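Local coordinates for glucose-6-phosphate 1-dehydrogenase (Kluyveromyces lactis, PDB 7E6I), which catalyses the NADP+-dependent oxidation of glucose 6-phosphate to 6-phosphogluconolactone, the first step of the oxidative pentose phosphate pathway, at residues G186-M189 and V190-L194; Q248-T251 and L252-E256; G291-D295 and G296-S300. All coordinates share one frame; numbering follows the deposited sequence.

Interaction 1: residues G186-M189 and V190-L194; sequences GKEM and VKNLL. With BG6 (6-O-phosphono-beta-D-glucopyranose), chain B.
Glu188 and Asn192, one helical turn apart, cross obliquely, with the carboxylate and amide planes turned steeply, 73° apart. Glu188 OE2 lies 3.4 Å from Asn192 OD1; both are acceptors, so no bond joins them. Met189 reaches the same amide from another direction, crossing Asn192 at about a right angle with SD 3.9 Å from ND2. Its CG is anti to the backbone N (chi1 -170°), which with the bend at chi2 places SD beside the amide, and the bend at chi3 keeps CE near ND2 as well; Tyr406 packs on all three side chains.

The other carboxylate oxygen of Glu188 looks to Lys191. Glu188 OE1 and Lys191 NZ, at 4.5 Å, are too far apart for a salt bridge, but one water joins them, donating to OE1 at 2.6 Å and accepting from NZ at 3.0 Å. Ser417 also binds this ammonium. The aliphatic part of Lys191 passes over the N-cap residue, its CG 3.5 Å from Lys187 O, while Lys191 N donates to that same oxygen.

Lys187 itself extends away from the helix, and a bend at chi4 (-88°) delivers NZ to O3P of the bound sugar phosphate at 2.6 Å. Gln373 also bonds the ammonium, and Tyr184 makes a cation-pi contact with it. The backbone bond at Lys187 O is consistent with a steady base for the lysine that binds the phosphate, and the bridging water probably helps to balance the separated charges of Glu188 and Lys191.

Interaction 2: residues Q248-T251 and L252-E256; sequences QVLT and LLTME
The carbonyl of Leu250 and the hydroxyl of Thr254 meet off the plane of a peptide group: Thr254 OG1 donates to Leu250 O at 2.9 Å from above the carbonyl plane, 36° out of it. Leu253 N and Thr254 N also reach this oxygen, both weakly. At the two preceding carbonyls the donors lie in the plane. Leu252 N bonds Gln248 O at 3.1 Å, and Leu253 N bonds Val249 O. Farther on, Met255 N bonds Thr251 O at 3.0 Å.

The hydroxyl of Thr254 reaches back along the helix because chi1 (57°) puts OG1 between the backbone N and the carbonyl carbon. The same torsion leaves CG2 against Leu250, 3.8 Å from its CD1, and the two side chains cross each other at a slant. Replacing this threonine with a valine would remove the hydroxyl and would probably leave Leu250 O with two weak backbone bonds, slackening the last turn. Val249 and Leu253 instead lie side by side and point the same way, CG1 4.0 Å from CD1, both resting on Ile348.

In and just after the last turn the backbone carbonyls are taken up by side chains: Arg197 binds Leu252 O and Met255 O, Trp207 binds Leu253 O, and Trp328 binds Thr254 O. The amide of Gln248 is gripped by Lys270 at OE1 and by Glu435 at NE2. This is the C-terminal end of helix 236-254, a buried helix laid against the large mixed sheet of the C-terminal domain; the same helix carries Asp240, which binds the sugar phosphate, and His245, probably the proton acceptor.

Interaction 3: residues G291-D295 and G296-S300; sequences GRSVD and GSKPS
Ser293 and Lys298 face each other across the loop and are joined by two hydrogen bonds. In one, Ser293 N donates to Lys298 O at 3.2 Å. In the other, Lys298 N donates to Ser293 OG at 3.0 Å; the serine hydroxyl turns into the loop with chi1 at 65°. Between these residues Gly296 N bonds Ser293 O at 2.8 Å, closing a beta turn over Val294 and Asp295, and the positive phi of Gly296 suits a glycine.

One further polar bond runs between side chains: Ser297 OG gives its hydrogen to Asp295 OD1 at 2.9 Å, on the anti side of the carboxylate.

The carbon contacts are slighter. Arg292 CA makes a CH...O contact with Lys298 O at 3.3 Å. Ser293 CB lies 3.6 Å from Lys298 CB, with Tyr463 packing on both residues. Arg292 CG passes 3.4 Å from Ser300 N, while its guanidinium forms a salt bridge with Asp303, whose backbone N is hydrogen-bonded to Ser300 OG.

This exposed turn is therefore held mainly by polar bonds, with a buried serine tying the two sides of the loop through backbone and hydroxyl alike.

From the N terminus the three contacts follow in series; none nests in or crosses another, and each is local to one continuous stretch. Interaction 1 turns the chain from the substrate-binding loop into helices 188-191 and 193-198. Interaction 2 ends helix 236-254 and packs on interaction 1: Val190 CG1 touches Leu252 CD1 at 3.5 Å, and Leu194 packs on Met255, so the two parts of the chain meet close to the glucose 6-phosphate pocket but not at the sugar itself. Interaction 3 stands apart, its centre about 36 Å and 37 Å from the centres of interactions 1 and 2. It closes a tight turn just beyond strand 285-291, at an outer part of the mixed sheet.

Interaction 1: residues G186-M189 and V190-L194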
ATOM      1  N   GLY A 186       3.128   4.549   1.773  1.00 27.19           N
ATOM      2  CA  GLY A 186       4.440   5.161   1.865  1.00 30.01           C
ATOM      3  C   GLY A 186       5.002   5.655   0.543  1.00 31.76           C
ATOM      4  O   GLY A 186       6.119   6.181   0.510  1.00 32.10           O
ATOM      5  N   LYS A 187       4.249   5.479  -0.549  1.00 29.61           N
ATOM      6  CA  LYS A 187       4.694   5.915  -1.867  1.00 28.47           C
ATOM      7  C   LYS A 187       4.544   7.423  -2.011  1.00 29.42           C
ATOM      8  O   LYS A 187       3.543   8.006  -1.587  1.00 28.24           O
ATOM      9  CB  LYS A 187       3.891   5.215  -2.959  1.00 30.99           C
ATOM     10  CG  LYS A 187       4.136   3.719  -3.061  1.00 32.43           C
ATOM     11  CD  LYS A 187       3.371   3.116  -4.230  1.00 28.49           C
ATOM     12  CE  LYS A 187       3.470   1.599  -4.219  1.00 33.87           C
ATOM     13  NZ  LYS A 187       4.667   1.077  -4.960  1.00 37.01           N
ATOM     14  N   GLU A 188       5.548   8.051  -2.630  1.00 33.57           N
ATOM     15  CA  GLU A 188       5.622   9.508  -2.663  1.00 30.32           C
ATOM     16  C   GLU A 188       4.339  10.111  -3.213  1.00 29.77           C
ATOM     17  O   GLU A 188       3.739  10.991  -2.594  1.00 27.63           O
ATOM     18  CB  GLU A 188       6.831   9.940  -3.492  1.00 33.27           C
ATOM     19  CG  GLU A 188       6.855  11.402  -3.889  1.00 41.27           C
ATOM     20  CD  GLU A 188       7.134  12.355  -2.720  1.00 44.78           C
ATOM     21  OE1 GLU A 188       7.589  11.892  -1.650  1.00 45.09           O
ATOM     22  OE2 GLU A 188       6.895  13.580  -2.880  1.00 47.50           O
ATOM     23  N   MET A 189       3.867   9.608  -4.355  1.00 30.15           N
ATOM     24  CA  MET A 189       2.705  10.228  -4.981  1.00 29.16           C
ATOM     25  C   MET A 189       1.425   9.934  -4.208  1.00 28.33           C
ATOM     26  O   MET A 189       0.509  10.763  -4.196  1.00 28.66           O
ATOM     27  CB  MET A 189       2.580   9.779  -6.437  1.00 31.39           C
ATOM     28  CG  MET A 189       1.540  10.557  -7.238  1.00 34.80           C
ATOM     29  SD  MET A 189       2.016  12.277  -7.578  1.00 44.27           S
ATOM     30  CE  MET A 189       3.742  12.059  -7.947  1.00 41.24           C
ATOM     31  N   VAL A 190       1.328   8.778  -3.550  1.00 26.56           N
ATOM     32  CA  VAL A 190       0.174   8.568  -2.688  1.00 26.29           C
ATOM     33  C   VAL A 190       0.166   9.592  -1.554  1.00 25.37           C
ATOM     34  O   VAL A 190      -0.889  10.139  -1.204  1.00 22.33           O
ATOM     35  CB  VAL A 190       0.145   7.120  -2.163  1.00 28.91           C
ATOM     36  CG1 VAL A 190      -1.048   6.917  -1.224  1.00 22.05           C
ATOM     37  CG2 VAL A 190       0.065   6.149  -3.330  1.00 27.70           C
ATOM     38  N   LYS A 191       1.348   9.904  -0.989  1.00 27.04           N
ATOM     39  CA  LYS A 191       1.426  10.862   0.114  1.00 29.75           C
ATOM     40  C   LYS A 191       1.104  12.293  -0.311  1.00 27.05           C
ATOM     41  O   LYS A 191       0.716  13.099   0.536  1.00 26.66           O
ATOM     42  CB  LYS A 191       2.809  10.816   0.769  1.00 29.16           C
ATOM     43  CG  LYS A 191       3.083   9.525   1.531  1.00 32.09           C
ATOM     44  CD  LYS A 191       4.335   9.627   2.415  1.00 36.77           C
ATOM     45  CE  LYS A 191       5.620   9.696   1.593  1.00 36.69           C
ATOM     46  NZ  LYS A 191       6.762  10.212   2.410  1.00 35.99           N
ATOM     47  N   ASN A 192       1.235  12.631  -1.591  1.00 25.05           N
ATOM     48  CA  ASN A 192       0.876  13.969  -2.046  1.00 26.41           C
ATOM     49  C   ASN A 192      -0.628  14.185  -2.229  1.00 27.78           C
ATOM     50  O   ASN A 192      -1.039  15.334  -2.428  1.00 25.98           O
ATOM     51  CB  ASN A 192       1.555  14.274  -3.384  1.00 31.12           C
ATOM     52  CG  ASN A 192       3.068  14.205  -3.313  1.00 38.51           C
ATOM     53  OD1 ASN A 192       3.671  14.526  -2.292  1.00 41.91           O
ATOM     54  ND2 ASN A 192       3.691  13.800  -4.414  1.00 42.82           N
ATOM     55  N   LEU A 193      -1.456  13.128  -2.212  1.00 23.41           N
ATOM     56  CA  LEU A 193      -2.822  13.266  -2.709  1.00 25.57           C
ATOM     57  C   LEU A 193      -3.635  14.263  -1.888  1.00 24.45           C
ATOM     58  O   LEU A 193      -4.392  15.064  -2.449  1.00 21.54           O
ATOM     59  CB  LEU A 193      -3.527  11.908  -2.740  1.00 21.58           C
ATOM     60  CG  LEU A 193      -3.055  10.899  -3.792  1.00 24.06           C
ATOM     61  CD1 LEU A 193      -3.794   9.572  -3.639  1.00 19.82           C
ATOM     62  CD2 LEU A 193      -3.206  11.441  -5.200  1.00 25.37           C
ATOM     63  N   LEU A 194      -3.519  14.220  -0.561  1.00 23.75           N
ATOM     64  CA  LEU A 194      -4.393  15.052   0.263  1.00 24.98           C
ATOM     65  C   LEU A 194      -4.109  16.534   0.050  1.00 25.97           C
ATOM     66  O   LEU A 194      -5.030  17.348  -0.100  1.00 22.80           O
ATOM     67  CB  LEU A 194      -4.236  14.676   1.731  1.00 24.94           C
ATOM     68  CG  LEU A 194      -4.898  13.355   2.108  1.00 26.57           C
ATOM     69  CD1 LEU A 194      -4.816  13.134   3.603  1.00 25.01           C
ATOM     70  CD2 LEU A 194      -6.342  13.347   1.648  1.00 24.39           C
TER
HETATM   71  C1  BG6 B 501       1.625  -6.860  -3.137  1.00 39.80           C
HETATM   72  C2  BG6 B 501       0.891  -7.912  -3.967  1.00 38.13           C
HETATM   73  O1  BG6 B 501       0.922  -6.446  -2.034  1.00 37.90           O
HETATM   74  O5  BG6 B 501       1.862  -5.646  -3.985  1.00 41.80           O
HETATM   75  C3  BG6 B 501       1.638  -8.245  -5.211  1.00 36.83           C
HETATM   76  O2  BG6 B 501       0.662  -9.108  -3.209  1.00 35.89           O
HETATM   77  C4  BG6 B 501       1.852  -7.031  -6.054  1.00 39.08           C
HETATM   78  O3  BG6 B 501       0.889  -9.202  -6.007  1.00 36.64           O
HETATM   79  C5  BG6 B 501       2.566  -5.941  -5.253  1.00 41.46           C
HETATM   80  O4  BG6 B 501       2.614  -7.405  -7.209  1.00 41.67           O
HETATM   81  C6  BG6 B 501       2.658  -4.631  -5.986  1.00 43.35           C
HETATM   82  O6  BG6 B 501       3.321  -3.708  -5.141  1.00 45.33           O
HETATM   83  P   BG6 B 501       4.264  -2.540  -5.851  1.00 49.16           P
HETATM   84  O1P BG6 B 501       3.301  -1.913  -6.840  1.00 40.50           O
HETATM   85  O2P BG6 B 501       5.441  -3.205  -6.515  1.00 42.76           O
HETATM   86  O3P BG6 B 501       4.804  -1.519  -4.851  1.00 36.04           O
HETATM   87  O   HOH W   1       8.381   9.942  -0.087  1.00 41.30           O

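Interaction 2: residues Q248-T251 and L252-E256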
ATOM      1  N   GLN A 248      -7.179   1.840  -0.315  1.00 20.06           N
ATOM      2  CA  GLN A 248      -6.507   2.916   0.407  1.00 22.39           C
ATOM      3  C   GLN A 248      -6.445   4.186  -0.435  1.00 21.57           C
ATOM      4  O   GLN A 248      -6.859   5.261   0.012  1.00 20.03           O
ATOM      5  CB  GLN A 248      -5.095   2.478   0.802  1.00 22.16           C
ATOM      6  CG  GLN A 248      -5.023   1.602   2.043  1.00 25.23           C
ATOM      7  CD  GLN A 248      -5.500   2.320   3.298  1.00 25.34           C
ATOM      8  OE1 GLN A 248      -5.585   3.543   3.333  1.00 27.64           O
ATOM      9  NE2 GLN A 248      -5.812   1.558   4.331  1.00 25.36           N
ATOM     10  N   VAL A 249      -5.926   4.071  -1.663  1.00 17.58           N
ATOM     11  CA  VAL A 249      -5.862   5.211  -2.573  1.00 19.38           C
ATOM     12  C   VAL A 249      -7.234   5.856  -2.726  1.00 20.72           C
ATOM     13  O   VAL A 249      -7.381   7.079  -2.630  1.00 20.73           O
ATOM     14  CB  VAL A 249      -5.305   4.768  -3.936  1.00 21.20           C
ATOM     15  CG1 VAL A 249      -5.500   5.882  -4.971  1.00 19.65           C
ATOM     16  CG2 VAL A 249      -3.848   4.356  -3.804  1.00 19.19           C
ATOM     17  N   LEU A 250      -8.257   5.041  -2.995  1.00 21.44           N
ATOM     18  CA  LEU A 250      -9.590   5.577  -3.265  1.00 19.63           C
ATOM     19  C   LEU A 250     -10.098   6.341  -2.063  1.00 18.97           C
ATOM     20  O   LEU A 250     -10.731   7.398  -2.181  1.00 18.50           O
ATOM     21  CB  LEU A 250     -10.539   4.428  -3.614  1.00 22.93           C
ATOM     22  CG  LEU A 250     -12.013   4.767  -3.819  1.00 22.43           C
ATOM     23  CD1 LEU A 250     -12.160   5.789  -4.972  1.00 19.89           C
ATOM     24  CD2 LEU A 250     -12.819   3.491  -4.090  1.00 21.00           C
ATOM     25  N   THR A 251      -9.775   5.830  -0.895  1.00 18.43           N
ATOM     26  CA  THR A 251     -10.150   6.465   0.355  1.00 19.96           C
ATOM     27  C   THR A 251      -9.517   7.857   0.479  1.00 22.20           C
ATOM     28  O   THR A 251     -10.184   8.830   0.856  1.00 19.02           O
ATOM     29  CB  THR A 251      -9.736   5.482   1.460  1.00 20.26           C
ATOM     30  OG1 THR A 251     -10.899   4.904   2.040  1.00 26.67           O
ATOM     31  CG2 THR A 251      -8.926   6.077   2.470  1.00 18.76           C
ATOM     32  N   LEU A 252      -8.245   7.985   0.098  1.00 20.13           N
ATOM     33  CA  LEU A 252      -7.596   9.287   0.098  1.00 19.34           C
ATOM     34  C   LEU A 252      -8.222  10.241  -0.915  1.00 21.59           C
ATOM     35  O   LEU A 252      -8.179  11.458  -0.714  1.00 22.58           O
ATOM     36  CB  LEU A 252      -6.115   9.108  -0.179  1.00 16.15           C
ATOM     37  CG  LEU A 252      -5.400   8.312   0.907  1.00 22.01           C
ATOM     38  CD1 LEU A 252      -4.007   7.871   0.448  1.00 18.05           C
ATOM     39  CD2 LEU A 252      -5.329   9.156   2.184  1.00 21.02           C
ATOM     40  N   LEU A 253      -8.790   9.721  -2.014  1.00 20.54           N
ATOM     41  CA  LEU A 253      -9.393  10.570  -3.039  1.00 20.66           C
ATOM     42  C   LEU A 253     -10.810  11.001  -2.706  1.00 19.99           C
ATOM     43  O   LEU A 253     -11.295  11.987  -3.281  1.00 17.39           O
ATOM     44  CB  LEU A 253      -9.434   9.844  -4.383  1.00 16.79           C
ATOM     45  CG  LEU A 253      -8.102   9.492  -5.034  1.00 20.90           C
ATOM     46  CD1 LEU A 253      -8.321   8.430  -6.135  1.00 22.93           C
ATOM     47  CD2 LEU A 253      -7.408  10.731  -5.589  1.00 18.62           C
ATOM     48  N   THR A 254     -11.500  10.278  -1.819  1.00 16.98           N
ATOM     49  CA  THR A 254     -12.909  10.543  -1.568  1.00 19.13           C
ATOM     50  C   THR A 254     -13.207  11.063  -0.167  1.00 20.41           C
ATOM     51  O   THR A 254     -14.314  11.569   0.055  1.00 18.91           O
ATOM     52  CB  THR A 254     -13.752   9.275  -1.811  1.00 20.20           C
ATOM     53  OG1 THR A 254     -13.268   8.214  -0.981  1.00 16.60           O
ATOM     54  CG2 THR A 254     -13.691   8.819  -3.269  1.00 15.01           C
ATOM     55  N   MET A 255     -12.276  10.943   0.786  1.00 21.47           N
ATOM     56  CA  MET A 255     -12.595  11.378   2.142  1.00 22.39           C
ATOM     57  C   MET A 255     -12.819  12.880   2.193  1.00 21.61           C
ATOM     58  O   MET A 255     -12.411  13.624   1.298  1.00 23.81           O
ATOM     59  CB  MET A 255     -11.477  11.037   3.124  1.00 22.27           C
ATOM     60  CG  MET A 255     -10.178  11.791   2.867  1.00 21.58           C
ATOM     61  SD  MET A 255      -8.768  11.114   3.749  1.00 21.93           S
ATOM     62  CE  MET A 255      -8.572  12.401   4.996  1.00 21.58           C
ATOM     63  N   GLU A 256     -13.458  13.325   3.272  1.00 21.96           N
ATOM     64  CA  GLU A 256     -13.527  14.750   3.575  1.00 23.31           C
ATOM     65  C   GLU A 256     -12.233  15.211   4.241  1.00 23.45           C
ATOM     66  O   GLU A 256     -11.365  14.409   4.614  1.00 19.65           O
ATOM     67  CB  GLU A 256     -14.705  15.072   4.489  1.00 23.30           C
ATOM     68  CG  GLU A 256     -16.062  14.624   3.956  1.00 25.11           C
ATOM     69  CD  GLU A 256     -16.500  15.390   2.711  1.00 24.65           C
ATOM     70  OE1 GLU A 256     -16.292  16.632   2.652  1.00 27.26           O
ATOM     71  OE2 GLU A 256     -17.061  14.750   1.792  1.00 24.61           O
TER

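Interaction 3: residues G291-D295 and G296-S300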
ATOM      1  N   GLY A 291      -5.290 -16.223 -20.072  1.00 40.20           N
ATOM      2  CA  GLY A 291      -4.958 -17.363 -20.896  1.00 42.83           C
ATOM      3  C   GLY A 291      -3.659 -17.141 -21.646  1.00 45.49           C
ATOM      4  O   GLY A 291      -2.941 -16.160 -21.432  1.00 44.15           O
ATOM      5  N   ARG A 292      -3.362 -18.073 -22.547  1.00 47.25           N
ATOM      6  CA  ARG A 292      -2.123 -17.995 -23.305  1.00 47.43           C
ATOM      7  C   ARG A 292      -2.096 -16.738 -24.173  1.00 43.44           C
ATOM      8  O   ARG A 292      -3.129 -16.270 -24.656  1.00 41.85           O
ATOM      9  CB  ARG A 292      -1.964 -19.236 -24.176  1.00 45.78           C
ATOM     10  CG  ARG A 292      -1.290 -20.394 -23.462  1.00 55.65           C
ATOM     11  CD  ARG A 292      -1.314 -21.657 -24.319  1.00 56.34           C
ATOM     12  NE  ARG A 292      -1.471 -22.857 -23.508  1.00 59.14           N
ATOM     13  CZ  ARG A 292      -1.975 -23.996 -23.963  1.00 58.43           C
ATOM     14  NH1 ARG A 292      -2.374 -24.085 -25.226  1.00 62.73           N
ATOM     15  NH2 ARG A 292      -2.076 -25.040 -23.158  1.00 52.28           N
ATOM     16  N   SER A 293      -0.894 -16.198 -24.376  1.00 40.90           N
ATOM     17  CA  SER A 293      -0.735 -15.052 -25.261  1.00 47.23           C
ATOM     18  C   SER A 293      -1.092 -15.410 -26.702  1.00 47.80           C
ATOM     19  O   SER A 293      -0.976 -16.563 -27.130  1.00 49.71           O
ATOM     20  CB  SER A 293       0.698 -14.514 -25.189  1.00 46.71           C
ATOM     21  OG  SER A 293       1.644 -15.448 -25.687  1.00 50.20           O
ATOM     22  N   VAL A 294      -1.557 -14.400 -27.449  1.00 47.55           N
ATOM     23  CA  VAL A 294      -1.799 -14.573 -28.881  1.00 46.27           C
ATOM     24  C   VAL A 294      -0.531 -15.072 -29.556  1.00 49.60           C
ATOM     25  O   VAL A 294      -0.568 -15.939 -30.438  1.00 44.69           O
ATOM     26  CB  VAL A 294      -2.289 -13.251 -29.504  1.00 47.05           C
ATOM     27  CG1 VAL A 294      -2.606 -13.437 -30.984  1.00 51.37           C
ATOM     28  CG2 VAL A 294      -3.498 -12.715 -28.758  1.00 48.65           C
ATOM     29  N   ASP A 295       0.609 -14.514 -29.144  1.00 52.05           N
ATOM     30  CA  ASP A 295       1.961 -14.987 -29.410  1.00 50.61           C
ATOM     31  C   ASP A 295       2.070 -16.497 -29.440  1.00 47.97           C
ATOM     32  O   ASP A 295       2.733 -17.057 -30.314  1.00 47.65           O
ATOM     33  CB  ASP A 295       2.906 -14.479 -28.316  1.00 49.56           C
ATOM     34  CG  ASP A 295       3.834 -13.411 -28.801  1.00 54.56           C
ATOM     35  OD1 ASP A 295       4.761 -13.074 -28.039  1.00 60.20           O
ATOM     36  OD2 ASP A 295       3.644 -12.919 -29.938  1.00 59.71           O
ATOM     37  N   GLY A 296       1.451 -17.151 -28.459  1.00 48.42           N
ATOM     38  CA  GLY A 296       1.831 -18.484 -28.066  1.00 48.42           C
ATOM     39  C   GLY A 296       3.027 -18.540 -27.145  1.00 47.42           C
ATOM     40  O   GLY A 296       3.326 -19.609 -26.604  1.00 49.87           O
ATOM     41  N   SER A 297       3.707 -17.419 -26.927  1.00 50.17           N
ATOM     42  CA  SER A 297       4.939 -17.379 -26.152  1.00 49.96           C
ATOM     43  C   SER A 297       4.714 -17.397 -24.639  1.00 51.93           C
ATOM     44  O   SER A 297       5.670 -17.636 -23.891  1.00 53.03           O
ATOM     45  CB  SER A 297       5.740 -16.141 -26.568  1.00 48.86           C
ATOM     46  OG  SER A 297       5.294 -14.984 -25.885  1.00 52.05           O
ATOM     47  N   LYS A 298       3.486 -17.181 -24.168  1.00 52.43           N
ATOM     48  CA  LYS A 298       3.231 -17.037 -22.744  1.00 50.13           C
ATOM     49  C   LYS A 298       2.157 -18.008 -22.278  1.00 48.05           C
ATOM     50  O   LYS A 298       1.130 -18.172 -22.948  1.00 47.49           O
ATOM     51  CB  LYS A 298       2.794 -15.606 -22.424  1.00 47.75           C
ATOM     52  CG  LYS A 298       3.902 -14.611 -22.574  1.00 47.42           C
ATOM     53  CD  LYS A 298       4.988 -14.888 -21.558  1.00 51.95           C
ATOM     54  CE  LYS A 298       6.037 -13.792 -21.591  1.00 52.93           C
ATOM     55  NZ  LYS A 298       6.044 -13.152 -22.933  1.00 54.58           N
ATOM     56  N   PRO A 299       2.348 -18.628 -21.119  1.00 48.81           N
ATOM     57  CA  PRO A 299       1.411 -19.657 -20.662  1.00 48.93           C
ATOM     58  C   PRO A 299       0.123 -19.049 -20.135  1.00 49.86           C
ATOM     59  O   PRO A 299       0.062 -17.881 -19.748  1.00 47.36           O
ATOM     60  CB  PRO A 299       2.182 -20.337 -19.531  1.00 48.67           C
ATOM     61  CG  PRO A 299       2.965 -19.205 -18.927  1.00 47.41           C
ATOM     62  CD  PRO A 299       3.339 -18.290 -20.081  1.00 48.39           C
ATOM     63  N   SER A 300      -0.921 -19.870 -20.124  1.00 50.74           N
ATOM     64  CA  SER A 300      -2.130 -19.485 -19.420  1.00 47.17           C
ATOM     65  C   SER A 300      -1.898 -19.562 -17.912  1.00 45.96           C
ATOM     66  O   SER A 300      -0.901 -20.110 -17.429  1.00 45.80           O
ATOM     67  CB  SER A 300      -3.295 -20.385 -19.823  1.00 47.46           C
ATOM     68  OG  SER A 300      -3.083 -21.706 -19.356  1.00 49.37           O
TER